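Local atomic coordinates of serine hydrolase CCSP0084 (Cycloclasticus sp. P1, PDB entry 4I3F), a protein that probably hydrolyses esters and carbon-carbon bonds of meta-cleavage products as a serine hydrolase of the alpha/beta hydrolase fold. Residues A[292-295]-A[296-300]; A[259-262]-A[263-267]; A[164-167]-A[168-171]. One frame throughout, in Å; residues are numbered along the deposited sequence.

Contact 1 (A[292-295]-A[296-300]); sequences LTKL and FFDGM
K294 and D298, one helical turn apart near the end of helix 286-298, meet in a salt bridge. Past CB, the K294 chain leaves with CG anti to its backbone N (chi1 -179°), which sets CG beside its own carbonyl carbon and 3.7 Å from OD2 of D298. CD of K294 runs on 4.0 Å from OD2 of D298. CE of K294 comes to 3.6 Å from D298 OD2, and a bend at the last torsion (chi4 -81°) turns K294 NZ onto that oxygen at 2.6 Å, on the syn lone pair. The other carboxylate oxygen, OD1, is bonded by the hydroxyl of Y74. Shortened to an alanine, K294 would probably leave OD2 of D298 without its charged mate and the carboxylate, still held through OD1 by Y74, freer to turn about CB-CG. Beneath, D298 N bonds back to K294 O. G299 then takes a positive phi (104°) and the helix closes in a Schellman motif: M300 N reaches L295 O at 2.9 Å and G299 N bonds to F296 O. Over this end CD2 of L295 packs on CG of M300 at 3.7 Å. The lysine-aspartate pair thus ties the last turn from outside, while the Schellman backbone bonds end the helix.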
loop_
_atom_site.group_PDB
_atom_site.type_symbol
_atom_site.label_atom_id
_atom_site.label_comp_id
_atom_site.label_asym_id
_atom_site.label_seq_id
_atom_site.Cartn_x
_atom_site.Cartn_y
_atom_site.Cartn_z
ATOM N N LEU A 292 -14.720 -4.430 7.702
ATOM C CA LEU A 292 -14.713 -5.399 6.596
ATOM C C LEU A 292 -13.423 -6.210 6.583
ATOM O O LEU A 292 -13.447 -7.438 6.433
ATOM C CB LEU A 292 -14.914 -4.696 5.247
ATOM C CG LEU A 292 -15.068 -5.629 4.057
ATOM C CD1 LEU A 292 -16.395 -6.371 4.141
ATOM C CD2 LEU A 292 -14.980 -4.834 2.767
ATOM N N THR A 293 -12.305 -5.513 6.763
ATOM C CA THR A 293 -10.983 -6.136 6.775
ATOM C C THR A 293 -10.836 -7.114 7.933
ATOM O O THR A 293 -10.414 -8.264 7.731
ATOM C CB THR A 293 -9.891 -5.050 6.822
ATOM O OG1 THR A 293 -9.967 -4.271 5.618
ATOM C CG2 THR A 293 -8.490 -5.663 6.946
ATOM N N LYS A 294 -11.187 -6.669 9.138
ATOM C CA LYS A 294 -11.097 -7.519 10.315
ATOM C C LYS A 294 -11.977 -8.754 10.193
ATOM O O LYS A 294 -11.524 -9.879 10.429
ATOM C CB LYS A 294 -11.475 -6.744 11.580
ATOM C CG LYS A 294 -11.369 -7.593 12.841
ATOM C CD LYS A 294 -12.073 -6.951 14.034
ATOM C CE LYS A 294 -11.978 -7.819 15.283
ATOM N NZ LYS A 294 -12.974 -8.925 15.317
ATOM N N LEU A 295 -13.238 -8.545 9.820
ATOM C CA LEU A 295 -14.170 -9.658 9.709
ATOM C C LEU A 295 -13.740 -10.634 8.618
ATOM O O LEU A 295 -13.993 -11.832 8.736
ATOM C CB LEU A 295 -15.593 -9.148 9.454
ATOM C CG LEU A 295 -16.181 -8.289 10.570
ATOM C CD1 LEU A 295 -17.418 -7.562 10.074
ATOM C CD2 LEU A 295 -16.493 -9.114 11.807
ATOM N N PHE A 296 -13.091 -10.134 7.566
ATOM C CA PHE A 296 -12.573 -11.030 6.537
ATOM C C PHE A 296 -11.481 -11.929 7.129
ATOM O O PHE A 296 -11.517 -13.150 6.970
ATOM C CB PHE A 296 -12.057 -10.247 5.330
ATOM C CG PHE A 296 -11.443 -11.120 4.266
ATOM C CD1 PHE A 296 -12.233 -11.970 3.503
ATOM C CD2 PHE A 296 -10.076 -11.110 4.048
ATOM C CE1 PHE A 296 -11.666 -12.784 2.530
ATOM C CE2 PHE A 296 -9.501 -11.926 3.082
ATOM C CZ PHE A 296 -10.289 -12.762 2.323
ATOM N N PHE A 297 -10.516 -11.335 7.824
ATOM C CA PHE A 297 -9.459 -12.128 8.448
ATOM C C PHE A 297 -10.021 -13.038 9.544
ATOM O O PHE A 297 -9.487 -14.125 9.798
ATOM C CB PHE A 297 -8.339 -11.226 8.998
ATOM C CG PHE A 297 -7.493 -10.568 7.925
ATOM C CD1 PHE A 297 -7.098 -11.268 6.791
ATOM C CD2 PHE A 297 -7.092 -9.245 8.058
ATOM C CE1 PHE A 297 -6.317 -10.651 5.806
ATOM C CE2 PHE A 297 -6.312 -8.626 7.090
ATOM C CZ PHE A 297 -5.919 -9.335 5.960
ATOM N N ASP A 298 -11.108 -12.606 10.185
ATOM C CA ASP A 298 -11.748 -13.405 11.224
ATOM C C ASP A 298 -12.390 -14.663 10.650
ATOM O O ASP A 298 -12.602 -15.631 11.370
ATOM C CB ASP A 298 -12.834 -12.604 11.963
ATOM C CG ASP A 298 -12.272 -11.576 12.942
ATOM O OD1 ASP A 298 -11.047 -11.553 13.201
ATOM O OD2 ASP A 298 -13.085 -10.788 13.475
ATOM N N GLY A 299 -12.729 -14.639 9.364
ATOM C CA GLY A 299 -13.351 -15.793 8.727
ATOM C C GLY A 299 -14.844 -15.626 8.514
ATOM O O GLY A 299 -15.531 -16.584 8.165
ATOM N N MET A 300 -15.356 -14.418 8.730
ATOM C CA MET A 300 -16.795 -14.212 8.625
ATOM C C MET A 300 -17.319 -14.410 7.210
ATOM O O MET A 300 -18.506 -14.712 7.016
ATOM C CB MET A 300 -17.192 -12.821 9.116
ATOM C CG MET A 300 -16.881 -12.533 10.577
ATOM S SD MET A 300 -17.861 -13.504 11.742
ATOM C CE MET A 300 -19.363 -13.782 10.805
#

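Contact 2 (A[259-262]-A[263-267]); sequences AYYL and IDRIP
I263 opens the second half of helix 257-265 by giving its N-H to A259 O, a nearly straight bond of 3.0 Å, with its side chain reaching strands 243-248 and 269-274. D264 N bonds to Y260 O; its carboxylate is paired with R265 NH1 at long range, by charge alone. The R265 chain runs extended from CG to NE and lays the guanidinium flat on one face of the Y261 ring, centres 3.5 Å apart and planes 6° from parallel, a cation-pi stack. NH1 and CZ ride over the ring, and CD of R265 adds a CH-pi contact, 4.0 Å from the centroid of the Y261 ring. NH1 of R265 also donates to Y261 O at 3.2 Å, an acceptor in the guanidinium plane, while NE is paired with D233 in a salt bridge. R265 N and I266 N then both bond to L262 O, the first from above the carbonyl plane, the second at 2.9 Å almost straight out from the oxygen. I266 CD1 lies 4.2 Å from L262 CB. In this crossover helix between strands 243-248 and 269-274, the guanidinium is thus fixed in rotation by a ring beneath it, a carbonyl at its edge and a carboxylate from helix 233-237.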
loop_
_atom_site.group_PDB
_atom_site.type_symbol
_atom_site.label_atom_id
_atom_site.label_comp_id
_atom_site.label_asym_id
_atom_site.label_seq_id
_atom_site.Cartn_x
_atom_site.Cartn_y
_atom_site.Cartn_z
ATOM N N ALA A 259 -9.943 -3.550 -10.372
ATOM C CA ALA A 259 -10.436 -4.493 -9.381
ATOM C C ALA A 259 -11.207 -5.592 -10.086
ATOM O O ALA A 259 -11.066 -6.779 -9.758
ATOM C CB ALA A 259 -11.306 -3.788 -8.340
ATOM N N TYR A 260 -12.028 -5.203 -11.056
ATOM C CA TYR A 260 -12.788 -6.176 -11.833
ATOM C C TYR A 260 -11.874 -7.132 -12.598
ATOM O O TYR A 260 -12.173 -8.326 -12.732
ATOM C CB TYR A 260 -13.684 -5.455 -12.830
ATOM C CG TYR A 260 -14.771 -4.587 -12.224
ATOM C CD1 TYR A 260 -15.463 -3.678 -13.017
ATOM C CD2 TYR A 260 -15.123 -4.682 -10.884
ATOM C CE1 TYR A 260 -16.464 -2.881 -12.490
ATOM C CE2 TYR A 260 -16.129 -3.874 -10.355
ATOM C CZ TYR A 260 -16.789 -2.991 -11.158
ATOM O OH TYR A 260 -17.804 -2.206 -10.639
ATOM N N TYR A 261 -10.776 -6.597 -13.131
ATOM C CA TYR A 261 -9.783 -7.381 -13.861
ATOM C C TYR A 261 -9.176 -8.433 -12.945
ATOM O O TYR A 261 -9.054 -9.610 -13.327
ATOM C CB TYR A 261 -8.674 -6.440 -14.338
ATOM C CG TYR A 261 -7.604 -7.067 -15.205
ATOM C CD1 TYR A 261 -7.691 -7.023 -16.586
ATOM C CD2 TYR A 261 -6.494 -7.683 -14.637
ATOM C CE1 TYR A 261 -6.703 -7.585 -17.384
ATOM C CE2 TYR A 261 -5.511 -8.253 -15.427
ATOM C CZ TYR A 261 -5.616 -8.199 -16.793
ATOM O OH TYR A 261 -4.625 -8.759 -17.576
ATOM N N LEU A 262 -8.781 -8.003 -11.749
ATOM C CA LEU A 262 -8.126 -8.899 -10.808
ATOM C C LEU A 262 -9.071 -10.007 -10.345
ATOM O O LEU A 262 -8.702 -11.189 -10.373
ATOM C CB LEU A 262 -7.524 -8.130 -9.629
ATOM C CG LEU A 262 -6.343 -7.234 -10.017
ATOM C CD1 LEU A 262 -5.965 -6.278 -8.899
ATOM C CD2 LEU A 262 -5.127 -8.068 -10.418
ATOM N N ILE A 263 -10.298 -9.660 -9.970
ATOM C CA ILE A 263 -11.193 -10.723 -9.501
ATOM C C ILE A 263 -11.631 -11.676 -10.621
ATOM O O ILE A 263 -12.031 -12.811 -10.349
ATOM C CB ILE A 263 -12.380 -10.203 -8.622
ATOM C CG1 ILE A 263 -13.401 -9.408 -9.433
ATOM C CG2 ILE A 263 -11.872 -9.381 -7.444
ATOM C CD1 ILE A 263 -14.646 -10.197 -9.735
ATOM N N ASP A 264 -11.506 -11.251 -11.879
ATOM C CA ASP A 264 -11.815 -12.137 -13.001
ATOM C C ASP A 264 -10.733 -13.201 -13.166
ATOM O O ASP A 264 -10.953 -14.220 -13.823
ATOM C CB ASP A 264 -11.942 -11.346 -14.310
ATOM C CG ASP A 264 -12.590 -12.153 -15.425
ATOM O OD1 ASP A 264 -13.676 -12.730 -15.203
ATOM O OD2 ASP A 264 -12.015 -12.214 -16.532
ATOM N N ARG A 265 -9.567 -12.967 -12.568
ATOM C CA ARG A 265 -8.398 -13.815 -12.821
ATOM C C ARG A 265 -7.843 -14.549 -11.604
ATOM O O ARG A 265 -7.184 -15.576 -11.752
ATOM C CB ARG A 265 -7.286 -12.989 -13.462
ATOM C CG ARG A 265 -7.557 -12.694 -14.907
ATOM C CD ARG A 265 -6.715 -11.547 -15.409
ATOM N NE ARG A 265 -6.966 -11.313 -16.828
ATOM C CZ ARG A 265 -7.977 -10.590 -17.293
ATOM N NH1 ARG A 265 -8.831 -10.020 -16.452
ATOM N NH2 ARG A 265 -8.124 -10.429 -18.603
ATOM N N ILE A 266 -8.089 -14.012 -10.416
ATOM C CA ILE A 266 -7.614 -14.625 -9.175
ATOM C C ILE A 266 -8.722 -15.523 -8.613
ATOM O O ILE A 266 -9.806 -15.047 -8.300
ATOM C CB ILE A 266 -7.202 -13.529 -8.169
ATOM C CG1 ILE A 266 -6.081 -12.679 -8.774
ATOM C CG2 ILE A 266 -6.767 -14.132 -6.827
ATOM C CD1 ILE A 266 -5.680 -11.466 -7.927
ATOM N N PRO A 267 -8.456 -16.831 -8.486
ATOM C CA PRO A 267 -9.550 -17.772 -8.213
ATOM C C PRO A 267 -10.321 -17.524 -6.918
ATOM O O PRO A 267 -11.554 -17.579 -6.945
ATOM C CB PRO A 267 -8.849 -19.142 -8.172
ATOM C CG PRO A 267 -7.399 -18.858 -8.074
ATOM C CD PRO A 267 -7.184 -17.528 -8.734
#

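Contact 3 (A[164-167]-A[168-171]); sequences GWEF and YKDP
F167 points a ring edge at the face of Y168, a T-shaped pair with centroids 5.0 Å apart and planes at 79°. The F167 atom over the Y168 ring is CD2, while P171 CA sits over a face of F167 in a CH-pi contact and P171 CB touches F167 CE2 at 3.5 Å. A first torsion of 170° swings the F167 ring away from its backbone N and to the side of its carbonyl carbon, where both neighbours can reach it.

The N-H groups of F167 through D170 all have partners. F167 N bonds to G164 O, K169 N to E166 O at 3.2 Å, and D170 N to F167 O at 3.0 Å; the last two donors stand above the carbonyl plane. Y168 N gives its hydrogen to a water that in turn donates to W165 O, 2.9 Å from each, bridging the point where helix 159-165 ends. This is a helix unwinding at E166 into a short 3-10 turn, which leads on to helix 173-182 in the largely helical part of the chain between strands 142-148 and 243-248, where many alpha/beta hydrolases carry a lid or cap, as this region probably is.

Among side chains, Y168 OH is hydrogen-bonded to V205 O, and E166 OE2 to T222 OG1. K169 runs alongside E166 and bends at its end (chi4 56°) to bring K169 NZ to OE1 of E166 at 3.3 Å, a salt bridge whose hydrogen bond is weak.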
loop_
_atom_site.group_PDB
_atom_site.type_symbol
_atom_site.label_atom_id
_atom_site.label_comp_id
_atom_site.label_asym_id
_atom_site.label_seq_id
_atom_site.Cartn_x
_atom_site.Cartn_y
_atom_site.Cartn_z
ATOM N N GLY A 164 0.639 12.141 -9.212
ATOM C CA GLY A 164 1.274 11.566 -8.035
ATOM C C GLY A 164 2.694 11.077 -8.287
ATOM O O GLY A 164 3.648 11.535 -7.650
ATOM N N TRP A 165 2.840 10.145 -9.224
ATOM C CA TRP A 165 4.143 9.532 -9.484
ATOM C C TRP A 165 5.129 10.496 -10.141
ATOM O O TRP A 165 6.347 10.302 -10.056
ATOM C CB TRP A 165 3.982 8.261 -10.327
ATOM C CG TRP A 165 3.477 7.072 -9.554
ATOM C CD1 TRP A 165 3.153 7.021 -8.227
ATOM C CD2 TRP A 165 3.261 5.743 -10.068
ATOM N NE1 TRP A 165 2.744 5.741 -7.885
ATOM C CE2 TRP A 165 2.806 4.943 -9.000
ATOM C CE3 TRP A 165 3.412 5.157 -11.331
ATOM C CZ2 TRP A 165 2.493 3.589 -9.157
ATOM C CZ3 TRP A 165 3.100 3.804 -11.483
ATOM C CH2 TRP A 165 2.648 3.042 -10.404
ATOM N N GLU A 166 4.612 11.546 -10.780
ATOM C CA GLU A 166 5.476 12.524 -11.431
ATOM C C GLU A 166 5.407 13.881 -10.730
ATOM O O GLU A 166 5.727 14.898 -11.321
ATOM C CB GLU A 166 5.112 12.647 -12.921
ATOM C CG GLU A 166 5.083 11.295 -13.649
ATOM C CD GLU A 166 4.818 11.416 -15.142
ATOM O OE1 GLU A 166 4.933 12.535 -15.686
ATOM O OE2 GLU A 166 4.489 10.386 -15.771
ATOM N N PHE A 167 4.984 13.873 -9.466
ATOM C CA PHE A 167 4.932 15.072 -8.627
ATOM C C PHE A 167 6.212 15.908 -8.657
ATOM O O PHE A 167 6.163 17.129 -8.775
ATOM C CB PHE A 167 4.614 14.666 -7.173
ATOM C CG PHE A 167 4.764 15.789 -6.170
ATOM C CD1 PHE A 167 3.740 16.713 -5.975
ATOM C CD2 PHE A 167 5.919 15.903 -5.404
ATOM C CE1 PHE A 167 3.877 17.743 -5.053
ATOM C CE2 PHE A 167 6.064 16.926 -4.481
ATOM C CZ PHE A 167 5.044 17.846 -4.299
ATOM N N TYR A 168 7.366 15.260 -8.550
ATOM C CA TYR A 168 8.609 16.019 -8.415
ATOM C C TYR A 168 9.100 16.710 -9.692
ATOM O O TYR A 168 10.123 17.394 -9.670
ATOM C CB TYR A 168 9.713 15.161 -7.808
ATOM C CG TYR A 168 9.487 14.802 -6.353
ATOM C CD1 TYR A 168 9.666 15.740 -5.343
ATOM C CD2 TYR A 168 9.117 13.516 -5.991
ATOM C CE1 TYR A 168 9.467 15.407 -4.012
ATOM C CE2 TYR A 168 8.920 13.175 -4.668
ATOM C CZ TYR A 168 9.104 14.120 -3.682
ATOM O OH TYR A 168 8.910 13.769 -2.363
ATOM N N LYS A 169 8.374 16.550 -10.795
ATOM C CA LYS A 169 8.630 17.361 -11.981
ATOM C C LYS A 169 8.272 18.821 -11.706
ATOM O O LYS A 169 8.875 19.742 -12.268
ATOM C CB LYS A 169 7.815 16.856 -13.172
ATOM C CG LYS A 169 8.301 15.543 -13.762
ATOM C CD LYS A 169 7.470 15.161 -14.983
ATOM C CE LYS A 169 7.981 13.880 -15.630
ATOM N NZ LYS A 169 8.022 12.753 -14.657
ATOM N N ASP A 170 7.276 19.020 -10.846
ATOM C CA ASP A 170 6.790 20.353 -10.492
ATOM C C ASP A 170 6.272 20.364 -9.059
ATOM O O ASP A 170 5.070 20.510 -8.845
ATOM C CB ASP A 170 5.631 20.745 -11.409
ATOM C CG ASP A 170 6.094 21.381 -12.695
ATOM O OD1 ASP A 170 6.248 22.622 -12.714
ATOM O OD2 ASP A 170 6.313 20.649 -13.684
ATOM N N PRO A 171 7.170 20.211 -8.072
ATOM C CA PRO A 171 6.720 20.104 -6.678
ATOM C C PRO A 171 6.342 21.450 -6.052
ATOM O O PRO A 171 6.997 22.468 -6.310
ATOM C CB PRO A 171 7.950 19.523 -5.972
ATOM C CG PRO A 171 9.116 20.087 -6.750
ATOM C CD PRO A 171 8.643 20.146 -8.188
HETATM O O HOH W 1 8.067 12.502 -9.179
#

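How the contacts relate
From the N terminus the chain first builds strands 23-29 to 142-148, then enters the helical region where contact 3, at the exit of helix 159-165, packs against helices 173-182, 194-206 and 208-217. It returns to the sheet at strand 243-248, and contact 2 follows on helix 257-265, crossing to edge strand 269-274. Contact 1 comes last, at the end of helix 286-298, which packs on strands 142-148, 243-248 and 269-274 through L292, F296 and F297. Each is local, so none closes a long loop; they stand in series, neither nesting nor crossing. Contact 3 lies about 37 Å from contact 1, centre to centre, on the opposite side of the chain's centre.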